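Local coordinates for porin (Acinetobacter baumannii AB307-0294, PDB 5DL7), which forms an outer-membrane beta-barrel of the OprD porin family that probably passes small molecules, possibly vanillate, and is linked to antibiotic uptake, at residues Pro129-Ile134 with Arg213-Glu218; Tyr223-Leu228 with Gly292-Ser297; Asp238-Leu243 with Phe271-Gln276. All coordinates share one frame; numbering follows the deposited sequence.

Contact 1 of 3, residues Pro129-Ile134 with Arg213-Glu218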
loop_
_atom_site.group_PDB
_atom_site.type_symbol
_atom_site.label_atom_id
_atom_site.label_comp_id
_atom_site.label_asym_id
_atom_site.label_seq_id
_atom_site.Cartn_x
_atom_site.Cartn_y
_atom_site.Cartn_z
ATOM N N PRO A 129 -3.956 -7.241 -6.943
ATOM C CA PRO A 129 -3.314 -8.192 -5.968
ATOM C C PRO A 129 -3.162 -7.558 -4.628
ATOM O O PRO A 129 -2.987 -6.351 -4.541
ATOM C CB PRO A 129 -1.987 -8.515 -6.616
ATOM C CG PRO A 129 -2.064 -7.976 -8.100
ATOM C CD PRO A 129 -3.050 -6.877 -8.067
ATOM N N GLN A 130 -3.252 -8.407 -3.600
ATOM C CA GLN A 130 -3.175 -7.982 -2.225
ATOM C C GLN A 130 -2.243 -8.897 -1.402
ATOM O O GLN A 130 -2.587 -9.306 -0.290
ATOM C CB GLN A 130 -4.574 -8.082 -1.615
ATOM C CG GLN A 130 -5.624 -7.331 -2.448
ATOM C CD GLN A 130 -5.519 -5.953 -2.046
ATOM O OE1 GLN A 130 -4.799 -5.187 -2.532
ATOM N NE2 GLN A 130 -6.268 -5.657 -1.054
ATOM N N LEU A 131 -1.101 -9.244 -1.933
ATOM C CA LEU A 131 -0.099 -10.146 -1.274
ATOM C C LEU A 131 1.092 -9.423 -0.884
ATOM O O LEU A 131 1.488 -8.331 -1.431
ATOM C CB LEU A 131 0.325 -11.234 -2.259
ATOM C CG LEU A 131 -0.774 -12.162 -2.707
ATOM C CD1 LEU A 131 -0.263 -13.231 -3.623
ATOM C CD2 LEU A 131 -1.710 -12.727 -1.646
ATOM N N PRO A 132 1.829 -9.942 0.110
ATOM C CA PRO A 132 3.070 -9.240 0.468
ATOM C C PRO A 132 4.153 -9.149 -0.572
ATOM O O PRO A 132 4.978 -8.274 -0.574
ATOM C CB PRO A 132 3.615 -10.077 1.684
ATOM C CG PRO A 132 2.462 -10.903 2.070
ATOM C CD PRO A 132 1.453 -11.070 0.962
ATOM N N THR A 133 4.112 -10.080 -1.578
ATOM C CA THR A 133 5.014 -10.038 -2.712
ATOM C C THR A 133 4.502 -9.128 -3.883
ATOM O O THR A 133 5.270 -8.900 -4.758
ATOM C CB THR A 133 5.178 -11.455 -3.243
ATOM O OG1 THR A 133 3.933 -12.069 -3.381
ATOM C CG2 THR A 133 6.090 -12.228 -2.172
ATOM N N ILE A 134 3.234 -8.722 -3.815
ATOM C CA ILE A 134 2.588 -7.932 -4.907
ATOM C C ILE A 134 1.323 -7.371 -4.290
ATOM O O ILE A 134 0.296 -8.000 -4.231
ATOM C CB ILE A 134 2.416 -8.728 -6.215
ATOM C CG1 ILE A 134 1.768 -7.818 -7.341
ATOM C CG2 ILE A 134 1.718 -10.055 -6.044
ATOM C CD1 ILE A 134 1.748 -8.368 -8.694
ATOM N N ARG A 213 1.232 -17.052 6.770
ATOM C CA ARG A 213 1.286 -16.821 5.385
ATOM C C ARG A 213 2.742 -17.126 4.928
ATOM O O ARG A 213 3.747 -16.838 5.623
ATOM C CB ARG A 213 0.978 -15.406 5.053
ATOM C CG ARG A 213 -0.446 -14.995 5.502
ATOM C CD ARG A 213 -0.839 -13.682 4.924
ATOM N NE ARG A 213 -0.038 -12.655 5.603
ATOM C CZ ARG A 213 0.125 -11.369 5.173
ATOM N NH1 ARG A 213 -0.435 -10.992 4.048
ATOM N NH2 ARG A 213 0.768 -10.397 5.883
ATOM N N ALA A 214 2.808 -17.617 3.683
ATOM C CA ALA A 214 4.099 -17.966 3.040
ATOM C C ALA A 214 3.860 -17.756 1.545
ATOM O O ALA A 214 2.965 -18.300 0.974
ATOM C CB ALA A 214 4.576 -19.346 3.357
ATOM N N TYR A 215 4.813 -17.056 0.915
ATOM C CA TYR A 215 4.742 -16.878 -0.531
ATOM C C TYR A 215 6.175 -16.850 -1.098
ATOM O O TYR A 215 7.153 -16.461 -0.444
ATOM C CB TYR A 215 4.098 -15.521 -0.945
ATOM C CG TYR A 215 2.653 -15.417 -0.521
ATOM C CD1 TYR A 215 1.647 -15.934 -1.268
ATOM C CD2 TYR A 215 2.416 -14.795 0.716
ATOM C CE1 TYR A 215 0.319 -15.970 -0.763
ATOM C CE2 TYR A 215 1.089 -14.788 1.200
ATOM C CZ TYR A 215 0.127 -15.369 0.474
ATOM O OH TYR A 215 -1.154 -15.308 1.010
ATOM N N HIS A 216 6.269 -17.249 -2.327
ATOM C CA HIS A 216 7.457 -17.135 -3.180
ATOM C C HIS A 216 7.121 -16.285 -4.436
ATOM O O HIS A 216 6.053 -16.399 -4.961
ATOM C CB HIS A 216 8.023 -18.531 -3.627
ATOM C CG HIS A 216 9.021 -18.443 -4.753
ATOM N ND1 HIS A 216 10.321 -18.033 -4.553
ATOM C CD2 HIS A 216 8.871 -18.586 -6.086
ATOM C CE1 HIS A 216 10.936 -17.969 -5.715
ATOM N NE2 HIS A 216 10.124 -18.373 -6.651
ATOM N N ALA A 217 8.064 -15.499 -4.871
ATOM C CA ALA A 217 7.877 -14.604 -6.026
ATOM C C ALA A 217 9.213 -14.522 -6.836
ATOM O O ALA A 217 10.322 -14.633 -6.304
ATOM C CB ALA A 217 7.525 -13.205 -5.656
ATOM N N GLU A 218 9.018 -14.329 -8.132
ATOM C CA GLU A 218 10.117 -14.061 -9.055
ATOM C C GLU A 218 9.678 -12.919 -9.956
ATOM O O GLU A 218 8.769 -13.070 -10.756
ATOM C CB GLU A 218 10.556 -15.278 -9.812
ATOM C CG GLU A 218 11.710 -14.939 -10.749
ATOM C CD GLU A 218 12.124 -16.129 -11.612
ATOM O OE1 GLU A 218 12.479 -17.116 -11.048
ATOM O OE2 GLU A 218 11.869 -16.089 -12.791
HETATM O O HOH W 1 -0.963 -8.822 2.034
#

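Contact 2 of 3, residues Tyr223-Leu228 with Gly292-Ser297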
loop_
_atom_site.group_PDB
_atom_site.type_symbol
_atom_site.label_atom_id
_atom_site.label_comp_id
_atom_site.label_asym_id
_atom_site.label_seq_id
_atom_site.Cartn_x
_atom_site.Cartn_y
_atom_site.Cartn_z
ATOM N N TYR A 223 14.755 -10.125 -9.443
ATOM C CA TYR A 223 14.913 -10.699 -8.073
ATOM C C TYR A 223 13.987 -11.902 -7.890
ATOM O O TYR A 223 12.936 -11.988 -8.555
ATOM C CB TYR A 223 14.770 -9.719 -6.970
ATOM C CG TYR A 223 13.412 -9.139 -6.763
ATOM C CD1 TYR A 223 12.408 -9.920 -6.132
ATOM C CD2 TYR A 223 13.019 -7.897 -7.137
ATOM C CE1 TYR A 223 11.157 -9.377 -5.919
ATOM C CE2 TYR A 223 11.771 -7.343 -6.891
ATOM C CZ TYR A 223 10.781 -8.040 -6.351
ATOM O OH TYR A 223 9.511 -7.601 -6.123
ATOM N N GLN A 224 14.363 -12.720 -6.895
ATOM C CA GLN A 224 13.441 -13.731 -6.284
ATOM C C GLN A 224 13.242 -13.301 -4.855
ATOM O O GLN A 224 14.175 -12.817 -4.208
ATOM C CB GLN A 224 14.002 -15.175 -6.354
ATOM C CG GLN A 224 13.934 -15.645 -7.743
ATOM C CD GLN A 224 14.511 -17.050 -7.899
ATOM O OE1 GLN A 224 15.015 -17.467 -9.061
ATOM N NE2 GLN A 224 14.512 -17.757 -6.809
ATOM N N GLN A 225 12.061 -13.539 -4.320
ATOM C CA GLN A 225 11.701 -13.093 -2.993
ATOM C C GLN A 225 10.789 -14.146 -2.283
ATOM O O GLN A 225 9.887 -14.607 -2.957
ATOM C CB GLN A 225 11.111 -11.727 -3.015
ATOM C CG GLN A 225 10.694 -11.146 -1.694
ATOM C CD GLN A 225 10.178 -9.725 -1.913
ATOM O OE1 GLN A 225 9.008 -9.501 -2.200
ATOM N NE2 GLN A 225 11.117 -8.755 -1.782
ATOM N N GLN A 226 11.164 -14.485 -1.057
ATOM C CA GLN A 226 10.190 -15.243 -0.241
ATOM C C GLN A 226 9.682 -14.464 0.932
ATOM O O GLN A 226 10.374 -13.483 1.442
ATOM C CB GLN A 226 10.906 -16.433 0.312
ATOM C CG GLN A 226 11.334 -17.489 -0.691
ATOM C CD GLN A 226 12.633 -17.096 -1.431
ATOM O OE1 GLN A 226 13.585 -16.604 -0.826
ATOM N NE2 GLN A 226 12.576 -17.225 -2.711
ATOM N N PHE A 227 8.489 -14.727 1.352
ATOM C CA PHE A 227 7.860 -14.068 2.503
ATOM C C PHE A 227 7.403 -15.154 3.471
ATOM O O PHE A 227 6.753 -16.127 3.026
ATOM C CB PHE A 227 6.586 -13.327 2.045
ATOM C CG PHE A 227 5.749 -12.749 3.185
ATOM C CD1 PHE A 227 6.161 -11.560 3.761
ATOM C CD2 PHE A 227 4.742 -13.491 3.708
ATOM C CE1 PHE A 227 5.414 -11.041 4.795
ATOM C CE2 PHE A 227 3.953 -12.952 4.768
ATOM C CZ PHE A 227 4.334 -11.769 5.310
ATOM N N LEU A 228 7.601 -14.902 4.745
ATOM C CA LEU A 228 6.922 -15.681 5.785
ATOM C C LEU A 228 6.345 -14.675 6.767
ATOM O O LEU A 228 7.024 -13.669 7.062
ATOM C CB LEU A 228 7.926 -16.512 6.604
ATOM C CG LEU A 228 8.574 -17.624 5.774
ATOM C CD1 LEU A 228 9.632 -18.256 6.764
ATOM C CD2 LEU A 228 7.546 -18.684 5.400
ATOM N N GLY A 292 19.280 -2.967 0.454
ATOM C CA GLY A 292 18.001 -2.811 1.033
ATOM C C GLY A 292 17.017 -3.764 0.380
ATOM O O GLY A 292 17.296 -4.588 -0.439
ATOM N N LEU A 293 15.774 -3.598 0.786
ATOM C CA LEU A 293 14.649 -4.433 0.386
ATOM C C LEU A 293 14.070 -4.046 -1.026
ATOM O O LEU A 293 13.700 -2.911 -1.201
ATOM C CB LEU A 293 13.470 -4.282 1.343
ATOM C CG LEU A 293 12.202 -5.098 1.120
ATOM C CD1 LEU A 293 12.449 -6.582 1.232
ATOM C CD2 LEU A 293 11.062 -4.582 1.962
ATOM N N PRO A 294 14.062 -4.962 -1.940
ATOM C CA PRO A 294 13.331 -4.705 -3.227
ATOM C C PRO A 294 11.875 -5.028 -3.146
ATOM O O PRO A 294 11.436 -5.893 -2.397
ATOM C CB PRO A 294 13.974 -5.652 -4.271
ATOM C CG PRO A 294 14.310 -6.879 -3.371
ATOM C CD PRO A 294 14.647 -6.333 -1.992
ATOM N N PHE A 295 11.095 -4.327 -4.013
ATOM C CA PHE A 295 9.667 -4.591 -4.185
ATOM C C PHE A 295 9.201 -3.971 -5.501
ATOM O O PHE A 295 9.994 -3.200 -6.061
ATOM C CB PHE A 295 8.820 -4.147 -2.943
ATOM C CG PHE A 295 9.166 -2.757 -2.409
ATOM C CD1 PHE A 295 8.482 -1.644 -2.936
ATOM C CD2 PHE A 295 10.100 -2.592 -1.366
ATOM C CE1 PHE A 295 8.766 -0.405 -2.473
ATOM C CE2 PHE A 295 10.457 -1.364 -0.925
ATOM C CZ PHE A 295 9.808 -0.242 -1.506
ATOM N N LEU A 296 8.015 -4.251 -5.891
ATOM C CA LEU A 296 7.536 -3.793 -7.218
ATOM C C LEU A 296 7.437 -2.300 -7.287
ATOM O O LEU A 296 7.158 -1.606 -6.305
ATOM C CB LEU A 296 6.240 -4.528 -7.587
ATOM C CG LEU A 296 6.463 -5.981 -7.873
ATOM C CD1 LEU A 296 5.111 -6.731 -7.857
ATOM C CD2 LEU A 296 7.045 -6.254 -9.249
ATOM N N SER A 297 7.567 -1.791 -8.491
ATOM C CA SER A 297 7.405 -0.349 -8.777
ATOM C C SER A 297 6.005 0.124 -8.405
ATOM O O SER A 297 4.974 -0.610 -8.555
ATOM C CB SER A 297 7.703 -0.070 -10.281
ATOM O OG SER A 297 6.764 -0.778 -11.112
#

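Contact 3 of 3, residues Asp238-Leu243 with Phe271-Gln276. With C8E ((hydroxyethyloxy)tri(ethyloxy)octane), chain F.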
loop_
_atom_site.group_PDB
_atom_site.type_symbol
_atom_site.label_atom_id
_atom_site.label_comp_id
_atom_site.label_asym_id
_atom_site.label_seq_id
_atom_site.Cartn_x
_atom_site.Cartn_y
_atom_site.Cartn_z
ATOM N N ASP A 238 -10.839 -11.398 29.269
ATOM C CA ASP A 238 -12.108 -10.891 28.710
ATOM C C ASP A 238 -12.032 -9.501 28.218
ATOM O O ASP A 238 -12.766 -9.132 27.350
ATOM C CB ASP A 238 -13.220 -10.979 29.803
ATOM C CG ASP A 238 -13.895 -12.335 29.798
ATOM O OD1 ASP A 238 -13.792 -13.019 28.739
ATOM O OD2 ASP A 238 -14.555 -12.706 30.796
ATOM N N GLN A 239 -11.048 -8.754 28.684
ATOM C CA GLN A 239 -10.950 -7.379 28.289
ATOM C C GLN A 239 -9.640 -6.975 27.547
ATOM O O GLN A 239 -9.648 -5.943 26.995
ATOM C CB GLN A 239 -10.953 -6.580 29.561
ATOM C CG GLN A 239 -12.178 -6.851 30.366
ATOM C CD GLN A 239 -12.118 -6.082 31.590
ATOM O OE1 GLN A 239 -11.096 -5.975 32.249
ATOM N NE2 GLN A 239 -13.220 -5.553 31.940
ATOM N N LEU A 240 -8.567 -7.788 27.507
ATOM C CA LEU A 240 -7.324 -7.369 26.944
ATOM C C LEU A 240 -6.959 -8.300 25.799
ATOM O O LEU A 240 -7.051 -9.505 25.954
ATOM C CB LEU A 240 -6.316 -7.463 28.088
ATOM C CG LEU A 240 -4.883 -7.088 27.800
ATOM C CD1 LEU A 240 -4.925 -5.596 27.446
ATOM C CD2 LEU A 240 -3.908 -7.348 28.956
ATOM N N ASN A 241 -6.638 -7.716 24.627
ATOM C CA ASN A 241 -6.262 -8.480 23.460
ATOM C C ASN A 241 -4.814 -8.132 23.118
ATOM O O ASN A 241 -4.320 -6.969 23.339
ATOM C CB ASN A 241 -7.155 -8.161 22.273
ATOM C CG ASN A 241 -8.608 -8.419 22.547
ATOM O OD1 ASN A 241 -8.904 -9.492 22.973
ATOM N ND2 ASN A 241 -9.424 -7.383 22.626
ATOM N N PHE A 242 -4.068 -9.151 22.680
ATOM C CA PHE A 242 -2.648 -9.005 22.257
ATOM C C PHE A 242 -2.590 -9.131 20.759
ATOM O O PHE A 242 -3.054 -10.090 20.178
ATOM C CB PHE A 242 -1.836 -10.088 22.866
ATOM C CG PHE A 242 -0.459 -10.225 22.224
ATOM C CD1 PHE A 242 0.419 -9.197 22.279
ATOM C CD2 PHE A 242 -0.106 -11.381 21.577
ATOM C CE1 PHE A 242 1.697 -9.244 21.607
ATOM C CE2 PHE A 242 1.159 -11.480 20.949
ATOM C CZ PHE A 242 2.044 -10.387 20.958
ATOM N N LEU A 243 -2.205 -8.063 20.091
ATOM C CA LEU A 243 -2.220 -7.976 18.646
ATOM C C LEU A 243 -0.765 -8.170 18.132
ATOM O O LEU A 243 0.224 -7.637 18.721
ATOM C CB LEU A 243 -2.750 -6.647 18.166
ATOM C CG LEU A 243 -4.058 -6.039 18.668
ATOM C CD1 LEU A 243 -4.637 -5.023 17.742
ATOM C CD2 LEU A 243 -5.044 -7.001 19.042
ATOM N N PHE A 271 3.559 -5.020 17.643
ATOM C CA PHE A 271 2.942 -5.751 18.746
ATOM C C PHE A 271 2.143 -4.796 19.600
ATOM O O PHE A 271 2.650 -3.748 20.021
ATOM C CB PHE A 271 3.974 -6.435 19.588
ATOM C CG PHE A 271 4.907 -7.300 18.798
ATOM C CD1 PHE A 271 4.526 -8.569 18.443
ATOM C CD2 PHE A 271 6.099 -6.795 18.325
ATOM C CE1 PHE A 271 5.369 -9.377 17.681
ATOM C CE2 PHE A 271 6.965 -7.626 17.541
ATOM C CZ PHE A 271 6.591 -8.921 17.268
ATOM N N GLY A 272 0.881 -5.096 19.894
ATOM C CA GLY A 272 0.019 -4.192 20.562
ATOM C C GLY A 272 -0.835 -4.804 21.658
ATOM O O GLY A 272 -1.030 -6.019 21.701
ATOM N N LEU A 273 -1.173 -3.981 22.646
ATOM C CA LEU A 273 -2.211 -4.321 23.621
ATOM C C LEU A 273 -3.413 -3.441 23.341
ATOM O O LEU A 273 -3.300 -2.179 23.394
ATOM C CB LEU A 273 -1.645 -4.053 25.012
ATOM C CG LEU A 273 -0.477 -5.058 25.372
ATOM C CD1 LEU A 273 0.022 -4.818 26.783
ATOM C CD2 LEU A 273 -1.124 -6.462 25.472
ATOM N N ASN A 274 -4.602 -4.058 23.287
ATOM C CA ASN A 274 -5.927 -3.468 23.127
ATOM C C ASN A 274 -6.761 -3.653 24.326
ATOM O O ASN A 274 -6.946 -4.798 24.775
ATOM C CB ASN A 274 -6.547 -4.056 21.878
ATOM C CG ASN A 274 -7.972 -3.591 21.658
ATOM O OD1 ASN A 274 -8.882 -4.237 22.143
ATOM N ND2 ASN A 274 -8.206 -2.434 21.047
ATOM N N TYR A 275 -7.281 -2.553 24.906
ATOM C CA TYR A 275 -8.002 -2.545 26.177
ATOM C C TYR A 275 -9.025 -1.388 26.071
ATOM O O TYR A 275 -8.652 -0.230 25.856
ATOM C CB TYR A 275 -7.051 -2.287 27.373
ATOM C CG TYR A 275 -7.717 -2.269 28.649
ATOM C CD1 TYR A 275 -8.169 -3.475 29.249
ATOM C CD2 TYR A 275 -7.979 -1.091 29.259
ATOM C CE1 TYR A 275 -8.808 -3.435 30.489
ATOM C CE2 TYR A 275 -8.608 -1.053 30.457
ATOM C CZ TYR A 275 -9.036 -2.239 31.037
ATOM O OH TYR A 275 -9.677 -2.085 32.178
ATOM N N GLN A 276 -10.309 -1.686 26.173
ATOM C CA GLN A 276 -11.374 -0.686 26.275
ATOM C C GLN A 276 -11.203 0.414 25.092
ATOM O O GLN A 276 -11.335 1.656 25.313
ATOM C CB GLN A 276 -11.304 0.012 27.599
ATOM C CG GLN A 276 -11.654 -0.898 28.750
ATOM C CD GLN A 276 -11.987 -0.195 29.999
ATOM O OE1 GLN A 276 -11.972 1.015 30.073
ATOM N NE2 GLN A 276 -12.344 -0.971 31.038
HETATM C C1 C8E F . -13.614 15.490 18.486
HETATM C C2 C8E F . -12.512 14.773 19.264
HETATM C C3 C8E F . -11.191 14.559 18.481
HETATM C C4 C8E F . -10.166 13.956 19.450
HETATM C C5 C8E F . -8.793 13.636 18.914
HETATM C C6 C8E F . -7.734 13.440 19.941
HETATM C C7 C8E F . -7.909 12.146 20.603
HETATM C C8 C8E F . -6.794 11.903 21.474
HETATM O O9 C8E F . -7.525 10.755 21.829
HETATM C C10 C8E F . -7.480 9.758 22.831
HETATM C C11 C8E F . -8.866 9.888 23.325
HETATM O O12 C8E F . -9.387 8.974 24.325
HETATM C C13 C8E F . -9.599 9.467 25.705
HETATM C C14 C8E F . -10.698 8.702 26.457
HETATM O O15 C8E F . -10.278 7.980 27.672
HETATM C C16 C8E F . -11.218 6.971 28.113
HETATM C C17 C8E F . -10.650 6.048 29.226
HETATM O O18 C8E F . -10.348 4.642 29.030
HETATM C C19 C8E F . -11.424 3.748 28.595
HETATM C C20 C8E F . -12.224 4.331 27.406
HETATM O O21 C8E F . -12.808 3.539 26.371
#

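Contact 1 of 3, residues Pro129-Ile134 with Arg213-Glu218
Tyr215 receives a tight turn against one side of its ring, Leu131 toward the CE1, CZ and OH end and Pro132 by the CD2-CE2 bond. Leu131 crosses the tyrosine at about a right angle, its CD1 near CE1 and CD1 of the ring and its CD2 3.7 Å from Tyr215 OH, while Pro132 CD stands 3.7 Å from Tyr215 CE2. Tyr215 CG lies beside the backbone N, anti to the carbonyl carbon (chi1 -64°), which leaves CB facing Thr133 CG2. The turn is type I, from Leu131 to Ile134, and a proline suits its second position because the ring already fixes phi near the value required. Backbone bonds in both directions between Leu131 and Ile134 close it as a two-residue hairpin. Strands 126-131 and 134-135 are the arms of this hairpin, which lies against wall strand 210-219; this is consistent with the inward-folded loops that narrow the pore in OprD-type porins. Farther along, Thr133 CB comes within 3.8 Å of Ala217 CB, a small side chain that lets the backbones draw close. Thr133 OG1 is hydrogen-bonded to Thr200 OG1. Pro132 CG covers one face of the Arg213 guanidinium, 3.5 Å from NH1. At the edge of that group, in plane, a water accepts from Arg213 NH1 (3.0 Å) and donates to Gln130 O (2.9 Å).

Contact 2 of 3, residues Tyr223-Leu228 with Gly292-Ser297
A long loop between strands 278-288 and 318-327 folds against the barrel wall here, and residues 292-297 meet the start of strand 223-235, consistent with an inward-folded porin loop. Tyr223 and Pro294 make the main apolar contact. Pro294 CG lies over one face of the Tyr223 ring in a CH-pi interaction, 4.2 Å from the ring centroid and displaced toward the rim. Pro294 CB adds a second touch, 3.8 Å from Tyr223 CD2. Proline is apt here: its compact ring offers polarised C-H groups to the aromatic face, and it carries no backbone N-H that would need a partner. Tyr223 holds CG in the crowded position between its backbone N and carbonyl carbon (chi1 68°), and the phenol ends beside the loop backbone, its OH 3.6 Å from Phe295 CA and 3.9 Å from Leu296 CG.

Gln225 supplies the polar link. Its CG is anti to the backbone N (chi1 -180°) and the chain stays extended, a length that lets NE2 donate to Pro294 O at 2.9 Å. The acceptor lies in the glutamine amide plane, but the donor is tilted 30° from the plane of the proline carbonyl. In this buried contact a glutamine side chain thus supplies the hydrogen bond to the loop carbonyl. Leu293 CD1 packs 3.9 Å from Gln225 NE2.

Around this contact, Ser251 OG of strand 240-253 is a second hydrogen-bond partner of Gln225 NE2. Pro294 also rests on Ser251, Leu293 on Phe249 and on Asn264 and His266 of strand 263-275, and Leu296 on Leu219 of strand 210-219, the neighbour on the other side of strand 223-235.

Contact 3 of 3, residues Asp238-Leu243 with Phe271-Gln276
Strands 240-253 and 263-275 form an antiparallel beta hairpin of the barrel wall, and this contact joins them at the end opposite the 254-262 connection. Asn241 and Asn274 are a hydrogen-bonded pair, with both backbone bonds, Asn241 N to Asn274 O and Asn274 N to Asn241 O, at 2.9 Å. Leu243 and Gly272 repeat the pattern. Gly272 adds no side chain opposite Leu243, whose CD2 instead leans toward Asn274 CB (4.4 Å). The two asparagines also join through their amides: Asn241 ND2 donates to Asn274 OD1 at 3.2 Å, tilted 25° from the acceptor's carbonyl plane, with the amide planes only 20° apart. Different first torsions bring them side by side, since CG of Asn274 is anti to its backbone N (chi1 176°) and CG of Asn241 lies beside its own. Asn274 ND2 is in turn hydrogen-bonded to Thr279 OG1.

The other face carries Leu240, Phe242, Leu273 and Tyr275. The side chains of Leu240 and Tyr275 cross at about a right angle, Leu240 CD1 3.9 Å from Tyr275 CB. Phe242 and Phe271 run side by side, CZ of the former 4.0 Å from CD1 of the latter. Just past the strand, the detergent C8E donates from O21 to Gln276 O at 2.6 Å. One side of the wall thus carries the linked amides together with Leu243; the other is apolar and aromatic and probably faces lipid.

Overall arrangement
Contacts 1 and 2 lie side by side, their centres 9 Å apart, because strands 210-219 and 223-235 are neighbours in the barrel wall. Ala217 N and Gln225 O, 2.8 Å apart, probably form one of the hydrogen bonds joining them. The hairpin residues 129-134 and loop residues 292-297 also touch, Ile134 CG1 lying 3.6 Å from Leu296 CD1, so both pack together on one region of wall. Contact 3 sits elsewhere on the wall, its centre about 28 Å from that of contact 1 and 31 Å from that of contact 2. Strand 240-253 runs from contact 3 to Glu253, a calcium ligand; a bound calcium ion lies about 10 Å from the Tyr223 side chain of contact 2.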